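Local coordinates for envelope glycoprotein (Bourbon virus, PDB 5ZKX) that probably drives fusion of viral and host membranes as a trimeric class III fusion glycoprotein of the gp64 family, held here in its postfusion form, at residues Gln87-Tyr92 with Val145-Leu150; Val164-Asn169 with Trp273-Lys278. One frame throughout, in Å; residues are numbered along the deposited sequence.

Contact 1. Residues Gln87-Tyr92 with Val145-Leu150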
ATOM      1  N   GLN A  87       3.582   6.963  35.087  1.00 40.28           N
ATOM      2  CA  GLN A  87       4.471   6.173  35.929  1.00 35.59           C
ATOM      3  C   GLN A  87       3.701   5.115  36.710  1.00 39.68           C
ATOM      4  O   GLN A  87       4.201   4.005  36.922  1.00 43.69           O
ATOM      5  CB  GLN A  87       5.237   7.090  36.878  1.00 41.13           C
ATOM      6  CG  GLN A  87       6.231   6.375  37.770  1.00 43.08           C
ATOM      7  CD  GLN A  87       6.711   7.250  38.906  1.00 52.22           C
ATOM      8  OE1 GLN A  87       6.454   8.456  38.925  1.00 53.53           O
ATOM      9  NE2 GLN A  87       7.411   6.651  39.863  1.00 50.06           N
ATOM     10  N   GLU A  88       2.485   5.440  37.150  1.00 41.03           N
ATOM     11  CA  GLU A  88       1.650   4.497  37.879  1.00 34.41           C
ATOM     12  C   GLU A  88       0.664   3.757  36.987  1.00 37.53           C
ATOM     13  O   GLU A  88       0.055   2.785  37.447  1.00 43.66           O
ATOM     14  CB  GLU A  88       0.878   5.217  38.993  1.00 35.69           C
ATOM     15  CG  GLU A  88       1.763   5.875  40.042  1.00 38.83           C
ATOM     16  CD  GLU A  88       0.966   6.504  41.170  1.00 38.63           C
ATOM     17  OE1 GLU A  88      -0.265   6.308  41.210  1.00 37.37           O
ATOM     18  OE2 GLU A  88       1.573   7.192  42.019  1.00 40.35           O
ATOM     19  N   GLU A  89       0.500   4.183  35.729  1.00 28.23           N
ATOM     20  CA  GLU A  89      -0.498   3.615  34.818  1.00 26.64           C
ATOM     21  C   GLU A  89      -1.894   3.700  35.435  1.00 24.95           C
ATOM     22  O   GLU A  89      -2.676   2.748  35.407  1.00 24.47           O
ATOM     23  CB  GLU A  89      -0.144   2.178  34.428  1.00 28.56           C
ATOM     24  CG  GLU A  89       1.168   2.055  33.668  1.00 32.00           C
ATOM     25  CD  GLU A  89       1.175   0.898  32.684  1.00 39.39           C
ATOM     26  OE1 GLU A  89       0.109   0.278  32.471  1.00 31.33           O
ATOM     27  OE2 GLU A  89       2.251   0.607  32.122  1.00 48.82           O
ATOM     28  N   VAL A  90      -2.201   4.870  35.988  1.00 33.51           N
ATOM     29  CA  VAL A  90      -3.419   5.089  36.760  1.00 33.26           C
ATOM     30  C   VAL A  90      -3.784   6.565  36.663  1.00 29.13           C
ATOM     31  O   VAL A  90      -2.915   7.434  36.758  1.00 31.14           O
ATOM     32  CB  VAL A  90      -3.223   4.653  38.229  1.00 34.99           C
ATOM     33  CG1 VAL A  90      -4.142   5.426  39.145  1.00 36.07           C
ATOM     34  CG2 VAL A  90      -3.446   3.157  38.387  1.00 36.30           C
ATOM     35  N   CYS A  91      -5.069   6.851  36.471  1.00 22.46           N
ATOM     36  CA  CYS A  91      -5.554   8.222  36.436  1.00 24.24           C
ATOM     37  C   CYS A  91      -6.355   8.532  37.696  1.00 25.97           C
ATOM     38  O   CYS A  91      -6.975   7.647  38.294  1.00 26.10           O
ATOM     39  CB  CYS A  91      -6.410   8.479  35.191  1.00 22.56           C
ATOM     40  SG  CYS A  91      -7.644   7.210  34.853  1.00 30.37           S
ATOM     41  N   TYR A  92      -6.327   9.799  38.101  1.00 31.22           N
ATOM     42  CA  TYR A  92      -6.994  10.262  39.311  1.00 33.79           C
ATOM     43  C   TYR A  92      -8.106  11.239  38.951  1.00 34.46           C
ATOM     44  O   TYR A  92      -7.911  12.139  38.129  1.00 33.51           O
ATOM     45  CB  TYR A  92      -6.001  10.933  40.263  1.00 33.92           C
ATOM     46  CG  TYR A  92      -5.016   9.988  40.923  1.00 32.02           C
ATOM     47  CD1 TYR A  92      -5.336   9.335  42.106  1.00 29.42           C
ATOM     48  CD2 TYR A  92      -3.760   9.762  40.371  1.00 35.05           C
ATOM     49  CE1 TYR A  92      -4.438   8.479  42.719  1.00 31.92           C
ATOM     50  CE2 TYR A  92      -2.855   8.906  40.977  1.00 32.41           C
ATOM     51  CZ  TYR A  92      -3.200   8.265  42.151  1.00 33.33           C
ATOM     52  OH  TYR A  92      -2.311   7.411  42.767  1.00 25.79           O
ATOM     53  N   VAL A 145      -5.048   6.879  30.489  1.00 30.77           N
ATOM     54  CA  VAL A 145      -3.630   7.180  30.328  1.00 30.03           C
ATOM     55  C   VAL A 145      -2.993   6.071  29.503  1.00 33.42           C
ATOM     56  O   VAL A 145      -3.470   4.931  29.488  1.00 28.72           O
ATOM     57  CB  VAL A 145      -2.928   7.346  31.699  1.00 32.18           C
ATOM     58  CG1 VAL A 145      -2.733   5.995  32.377  1.00 29.62           C
ATOM     59  CG2 VAL A 145      -1.600   8.084  31.548  1.00 27.04           C
ATOM     60  N   THR A 146      -1.916   6.414  28.794  1.00 34.41           N
ATOM     61  CA  THR A 146      -1.165   5.424  28.034  1.00 33.23           C
ATOM     62  C   THR A 146       0.277   5.885  27.865  1.00 32.25           C
ATOM     63  O   THR A 146       0.558   7.083  27.762  1.00 30.72           O
ATOM     64  CB  THR A 146      -1.810   5.145  26.667  1.00 30.32           C
ATOM     65  OG1 THR A 146      -1.287   3.922  26.136  1.00 37.08           O
ATOM     66  CG2 THR A 146      -1.543   6.276  25.681  1.00 34.75           C
ATOM     67  N   ASN A 147       1.188   4.912  27.863  1.00 33.53           N
ATOM     68  CA  ASN A 147       2.605   5.120  27.586  1.00 29.39           C
ATOM     69  C   ASN A 147       2.928   4.483  26.241  1.00 29.61           C
ATOM     70  O   ASN A 147       2.844   3.258  26.102  1.00 33.46           O
ATOM     71  CB  ASN A 147       3.484   4.501  28.674  1.00 34.04           C
ATOM     72  CG  ASN A 147       3.407   5.246  29.988  1.00 33.28           C
ATOM     73  OD1 ASN A 147       3.918   6.359  30.116  1.00 34.57           O
ATOM     74  ND2 ASN A 147       2.785   4.624  30.985  1.00 31.97           N
ATOM     75  N   THR A 148       3.298   5.303  25.259  1.00 23.62           N
ATOM     76  CA  THR A 148       3.604   4.816  23.919  1.00 22.82           C
ATOM     77  C   THR A 148       4.923   5.414  23.441  1.00 22.27           C
ATOM     78  O   THR A 148       5.558   6.220  24.125  1.00 21.10           O
ATOM     79  CB  THR A 148       2.485   5.148  22.918  1.00 24.85           C
ATOM     80  OG1 THR A 148       2.423   6.565  22.711  1.00 20.09           O
ATOM     81  CG2 THR A 148       1.139   4.649  23.417  1.00 29.48           C
ATOM     82  N   HIS A 149       5.325   5.002  22.243  1.00 24.14           N
ATOM     83  CA  HIS A 149       6.503   5.526  21.569  1.00 22.06           C
ATOM     84  C   HIS A 149       6.049   6.466  20.463  1.00 20.25           C
ATOM     85  O   HIS A 149       5.201   6.101  19.641  1.00 23.26           O
ATOM     86  CB  HIS A 149       7.347   4.382  20.999  1.00 21.60           C
ATOM     87  CG  HIS A 149       8.252   4.786  19.875  1.00 24.26           C
ATOM     88  ND1 HIS A 149       9.539   5.233  20.081  1.00 29.95           N
ATOM     89  CD2 HIS A 149       8.062   4.792  18.535  1.00 25.38           C
ATOM     90  CE1 HIS A 149      10.099   5.508  18.916  1.00 29.26           C
ATOM     91  NE2 HIS A 149       9.224   5.248  17.962  1.00 30.68           N
ATOM     92  N   LEU A 150       6.593   7.677  20.452  1.00 19.81           N
ATOM     93  CA  LEU A 150       6.237   8.679  19.456  1.00 27.35           C
ATOM     94  C   LEU A 150       7.375   8.844  18.458  1.00 27.56           C
ATOM     95  O   LEU A 150       8.534   9.013  18.852  1.00 30.70           O
ATOM     96  CB  LEU A 150       5.911  10.025  20.108  1.00 25.00           C
ATOM     97  CG  LEU A 150       5.494  11.112  19.109  1.00 22.41           C
ATOM     98  CD1 LEU A 150       4.218  10.714  18.384  1.00 20.37           C
ATOM     99  CD2 LEU A 150       5.337  12.463  19.790  1.00 21.90           C
TER
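V145 presses its CG1 methyl against the backbone just beyond the end of helix 79-88, 3.8 Å from V90 N and 3.9 Å from the carbonyl carbon C of E89. This is a helix laid against an antiparallel sheet in a gp64-type fusion protein: V145 and N147 stand on strand 134-148, and the helix breaks at E89, whose positive phi (56°) turns the chain back toward the short strand 91-93. With chi1 at 74°, V145 CG1 sits between its own backbone N and carbonyl carbon and faces this turn. The tight part of the contact continues around V145, which also packs on L82 and W85 of the helix and on I45 of the neighbouring strand. Further along, C91 is tied to C143 by a disulfide, so the chain leaving the helix is bonded to the same strand that carries V145. The E89 and N147 side is looser and reaches the surface. E89 CG lies 4.1 Å from N147 ND2, and the two side chains pass at a slant, carboxylate and amide planes 48° apart. N147 ND2 instead donates to the carbonyl of G86 in the last turn of the helix, which helps hold the turn of its amide. V90 sets its CB bond away from strand 134-148, and its CG1 methyl rests 4.1 Å above one face of the Y92 ring, offset toward the rim. Across the turn, Y92 OH donates a 2.8 Å hydrogen bond to the syn lone pair of E88 OE1.

Contact 2. Residues Val164-Asn169 with Trp273-Lys278; sequences VIVMPN and WNISEK
The CG1 methyl of V166 meets the tip of I275 at 3.6 Å from CD1, and the same CD1 lies 4.0 Å from V166 CB. The two side chains run past each other in opposite directions, so the methyl ends overlap alongside rather than head-on. Next to this pair, W273 brings the outer edge of its six-membered ring: CH2 is 4.3 Å from V166 CG1, which lies near the ring plane, at the edge and not over a face. V166 makes its closest approach to both partners through this one branch, placed beside its own backbone N by a chi1 of -70°. I275 extends with CG1 anti to its backbone N (chi1 170°), and the bend at chi2 carries CD1 across to the valine. These apolar contacts join two parts of the fold: V166 ends the central strand of the small antiparallel sheet 153-155, 162-166 and 172-174, while W273 follows strand 271-272, at the edge of the mixed sheet, and leads into the short helix 276-279. Further out, the indole is set by W273 NE1, which donates to the carbonyl of L154, and by packing on R153 and P254, while V166 is flanked by R153 and T172 from the adjoining strands and by V418 from a loop. The turn carrying I275 is closed by K278 N, which donates to I275 O over 3.1 Å, and by E277 N, bonded to N274 O over 3.2 Å. Beyond that turn lies the trimer interface, where E277 packs on V284 and K278 on Y285 of a second subunit. M167 and P168 rest against W424 of helix 422-437.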
ATOM      1  N   VAL A 164       9.298  17.936  14.679  1.00 19.03           N
ATOM      2  CA  VAL A 164       7.891  18.238  14.913  1.00 16.66           C
ATOM      3  C   VAL A 164       7.126  16.951  15.186  1.00 21.67           C
ATOM      4  O   VAL A 164       7.568  15.848  14.853  1.00 18.03           O
ATOM      5  CB  VAL A 164       7.235  18.975  13.723  1.00 18.81           C
ATOM      6  CG1 VAL A 164       7.801  20.378  13.574  1.00 21.08           C
ATOM      7  CG2 VAL A 164       7.408  18.176  12.439  1.00 18.15           C
ATOM      8  N   ILE A 165       5.957  17.109  15.799  1.00 25.27           N
ATOM      9  CA  ILE A 165       4.977  16.038  15.918  1.00 21.04           C
ATOM     10  C   ILE A 165       3.860  16.320  14.929  1.00 26.57           C
ATOM     11  O   ILE A 165       3.339  17.443  14.871  1.00 27.53           O
ATOM     12  CB  ILE A 165       4.430  15.926  17.349  1.00 25.80           C
ATOM     13  CG1 ILE A 165       5.580  15.866  18.354  1.00 28.41           C
ATOM     14  CG2 ILE A 165       3.543  14.692  17.478  1.00 22.64           C
ATOM     15  CD1 ILE A 165       5.199  16.291  19.753  1.00 23.59           C
ATOM     16  N   VAL A 166       3.499  15.313  14.140  1.00 32.29           N
ATOM     17  CA  VAL A 166       2.455  15.436  13.132  1.00 29.19           C
ATOM     18  C   VAL A 166       1.151  14.921  13.721  1.00 28.39           C
ATOM     19  O   VAL A 166       1.092  13.803  14.251  1.00 24.64           O
ATOM     20  CB  VAL A 166       2.830  14.680  11.843  1.00 31.68           C
ATOM     21  CG1 VAL A 166       3.964  15.393  11.132  1.00 27.47           C
ATOM     22  CG2 VAL A 166       3.235  13.250  12.154  1.00 32.53           C
ATOM     23  N   MET A 167       0.115  15.744  13.653  1.00 30.44           N
ATOM     24  CA  MET A 167      -1.198  15.345  14.121  1.00 30.40           C
ATOM     25  C   MET A 167      -1.934  14.583  13.025  1.00 28.60           C
ATOM     26  O   MET A 167      -1.631  14.735  11.840  1.00 29.11           O
ATOM     27  CB  MET A 167      -2.000  16.572  14.547  1.00 29.95           C
ATOM     28  CG  MET A 167      -1.314  17.436  15.594  1.00 34.07           C
ATOM     29  SD  MET A 167      -1.236  16.624  17.202  1.00 51.83           S
ATOM     30  CE  MET A 167       0.520  16.636  17.518  1.00 32.02           C
ATOM     31  N   PRO A 168      -2.891  13.731  13.398  1.00 18.13           N
ATOM     32  CA  PRO A 168      -3.665  13.022  12.367  1.00 22.66           C
ATOM     33  C   PRO A 168      -4.421  13.948  11.425  1.00 20.74           C
ATOM     34  O   PRO A 168      -4.706  13.553  10.289  1.00 19.92           O
ATOM     35  CB  PRO A 168      -4.615  12.142  13.192  1.00 21.03           C
ATOM     36  CG  PRO A 168      -3.874  11.906  14.469  1.00 20.83           C
ATOM     37  CD  PRO A 168      -3.127  13.183  14.746  1.00 17.12           C
ATOM     38  N   ASN A 169      -4.745  15.169  11.849  1.00 30.59           N
ATOM     39  CA  ASN A 169      -5.437  16.100  10.967  1.00 29.15           C
ATOM     40  C   ASN A 169      -4.502  16.803   9.991  1.00 32.44           C
ATOM     41  O   ASN A 169      -4.981  17.551   9.132  1.00 34.41           O
ATOM     42  CB  ASN A 169      -6.201  17.146  11.783  1.00 29.34           C
ATOM     43  CG  ASN A 169      -5.293  17.996  12.650  1.00 33.58           C
ATOM     44  OD1 ASN A 169      -4.071  17.875  12.599  1.00 32.53           O
ATOM     45  ND2 ASN A 169      -5.893  18.868  13.454  1.00 32.48           N
ATOM     46  N   TRP A 273       9.057  16.532   1.913  1.00 18.53           N
ATOM     47  CA  TRP A 273       8.090  15.465   1.724  1.00 18.11           C
ATOM     48  C   TRP A 273       6.682  15.996   1.953  1.00 21.50           C
ATOM     49  O   TRP A 273       6.459  16.912   2.751  1.00 18.00           O
ATOM     50  CB  TRP A 273       8.375  14.306   2.676  1.00 17.21           C
ATOM     51  CG  TRP A 273       8.414  14.712   4.119  1.00 16.35           C
ATOM     52  CD1 TRP A 273       9.408  15.396   4.746  1.00 17.79           C
ATOM     53  CD2 TRP A 273       7.420  14.447   5.115  1.00 16.00           C
ATOM     54  NE1 TRP A 273       9.093  15.590   6.070  1.00 13.95           N
ATOM     55  CE2 TRP A 273       7.877  15.013   6.322  1.00 15.74           C
ATOM     56  CE3 TRP A 273       6.186  13.791   5.103  1.00 18.41           C
ATOM     57  CZ2 TRP A 273       7.146  14.939   7.504  1.00 19.28           C
ATOM     58  CZ3 TRP A 273       5.461  13.719   6.280  1.00 18.85           C
ATOM     59  CH2 TRP A 273       5.943  14.290   7.463  1.00 18.72           C
ATOM     60  N   ASN A 274       5.722  15.415   1.240  1.00 24.22           N
ATOM     61  CA  ASN A 274       4.331  15.803   1.417  1.00 24.70           C
ATOM     62  C   ASN A 274       3.768  15.111   2.650  1.00 23.51           C
ATOM     63  O   ASN A 274       3.837  13.884   2.772  1.00 23.22           O
ATOM     64  CB  ASN A 274       3.511  15.458   0.176  1.00 26.90           C
ATOM     65  CG  ASN A 274       3.710  16.457  -0.946  1.00 34.85           C
ATOM     66  OD1 ASN A 274       4.046  16.086  -2.072  1.00 44.85           O
ATOM     67  ND2 ASN A 274       3.511  17.735  -0.644  1.00 34.72           N
ATOM     68  N   ILE A 275       3.228  15.910   3.573  1.00 26.35           N
ATOM     69  CA  ILE A 275       2.722  15.371   4.832  1.00 26.22           C
ATOM     70  C   ILE A 275       1.558  14.421   4.591  1.00 24.36           C
ATOM     71  O   ILE A 275       1.401  13.426   5.308  1.00 24.86           O
ATOM     72  CB  ILE A 275       2.338  16.530   5.778  1.00 28.91           C
ATOM     73  CG1 ILE A 275       1.586  16.016   7.008  1.00 32.29           C
ATOM     74  CG2 ILE A 275       1.507  17.570   5.043  1.00 37.79           C
ATOM     75  CD1 ILE A 275       2.417  15.133   7.905  1.00 33.34           C
ATOM     76  N   SER A 276       0.747  14.683   3.564  1.00 19.46           N
ATOM     77  CA  SER A 276      -0.437  13.862   3.328  1.00 21.03           C
ATOM     78  C   SER A 276      -0.077  12.425   2.977  1.00 20.82           C
ATOM     79  O   SER A 276      -0.886  11.515   3.192  1.00 21.19           O
ATOM     80  CB  SER A 276      -1.287  14.478   2.217  1.00 21.99           C
ATOM     81  OG  SER A 276      -0.515  14.693   1.048  1.00 30.67           O
ATOM     82  N   GLU A 277       1.119  12.198   2.433  1.00 22.58           N
ATOM     83  CA  GLU A 277       1.519  10.847   2.063  1.00 16.71           C
ATOM     84  C   GLU A 277       1.692   9.947   3.279  1.00 19.42           C
ATOM     85  O   GLU A 277       1.566   8.723   3.156  1.00 19.95           O
ATOM     86  CB  GLU A 277       2.806  10.898   1.237  1.00 19.20           C
ATOM     87  CG  GLU A 277       2.565  11.265  -0.221  1.00 18.46           C
ATOM     88  CD  GLU A 277       3.839  11.351  -1.039  1.00 18.19           C
ATOM     89  OE1 GLU A 277       3.882  12.166  -1.984  1.00 20.39           O
ATOM     90  OE2 GLU A 277       4.794  10.607  -0.740  1.00 19.02           O
ATOM     91  N   LYS A 278       1.964  10.525   4.448  1.00 23.06           N
ATOM     92  CA  LYS A 278       2.085   9.758   5.678  1.00 20.20           C
ATOM     93  C   LYS A 278       0.776   9.657   6.451  1.00 23.85           C
ATOM     94  O   LYS A 278       0.691   8.853   7.387  1.00 22.17           O
ATOM     95  CB  LYS A 278       3.162  10.372   6.576  1.00 20.46           C
ATOM     96  CG  LYS A 278       4.553  10.378   5.959  1.00 25.65           C
ATOM     97  CD  LYS A 278       5.184   8.995   5.996  1.00 22.33           C
ATOM     98  CE  LYS A 278       5.732   8.667   7.378  1.00 23.61           C
ATOM     99  NZ  LYS A 278       6.051   7.213   7.512  1.00 22.85           N
TER

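Going from the N terminus, the chain leaves helix 79-88 and comes back on strand 134-148, so that contact 1 closes a loop of 52 residues. Contact 2 opens only afterwards, at strand 162-166, and closes 103 residues later at W273-K278; the two are in series, neither nested nor crossed. Their centres lie 24 Å apart, yet the segments meet where L150 CD2 packs 3.7 Å from I165 CG2. Contact 1 sits near the surface and ties a helix end to the antiparallel sheet that contains strand 134-148, whereas contact 2 is buried and joins the small three-stranded sheet to the segment approaching the long helix 284-329.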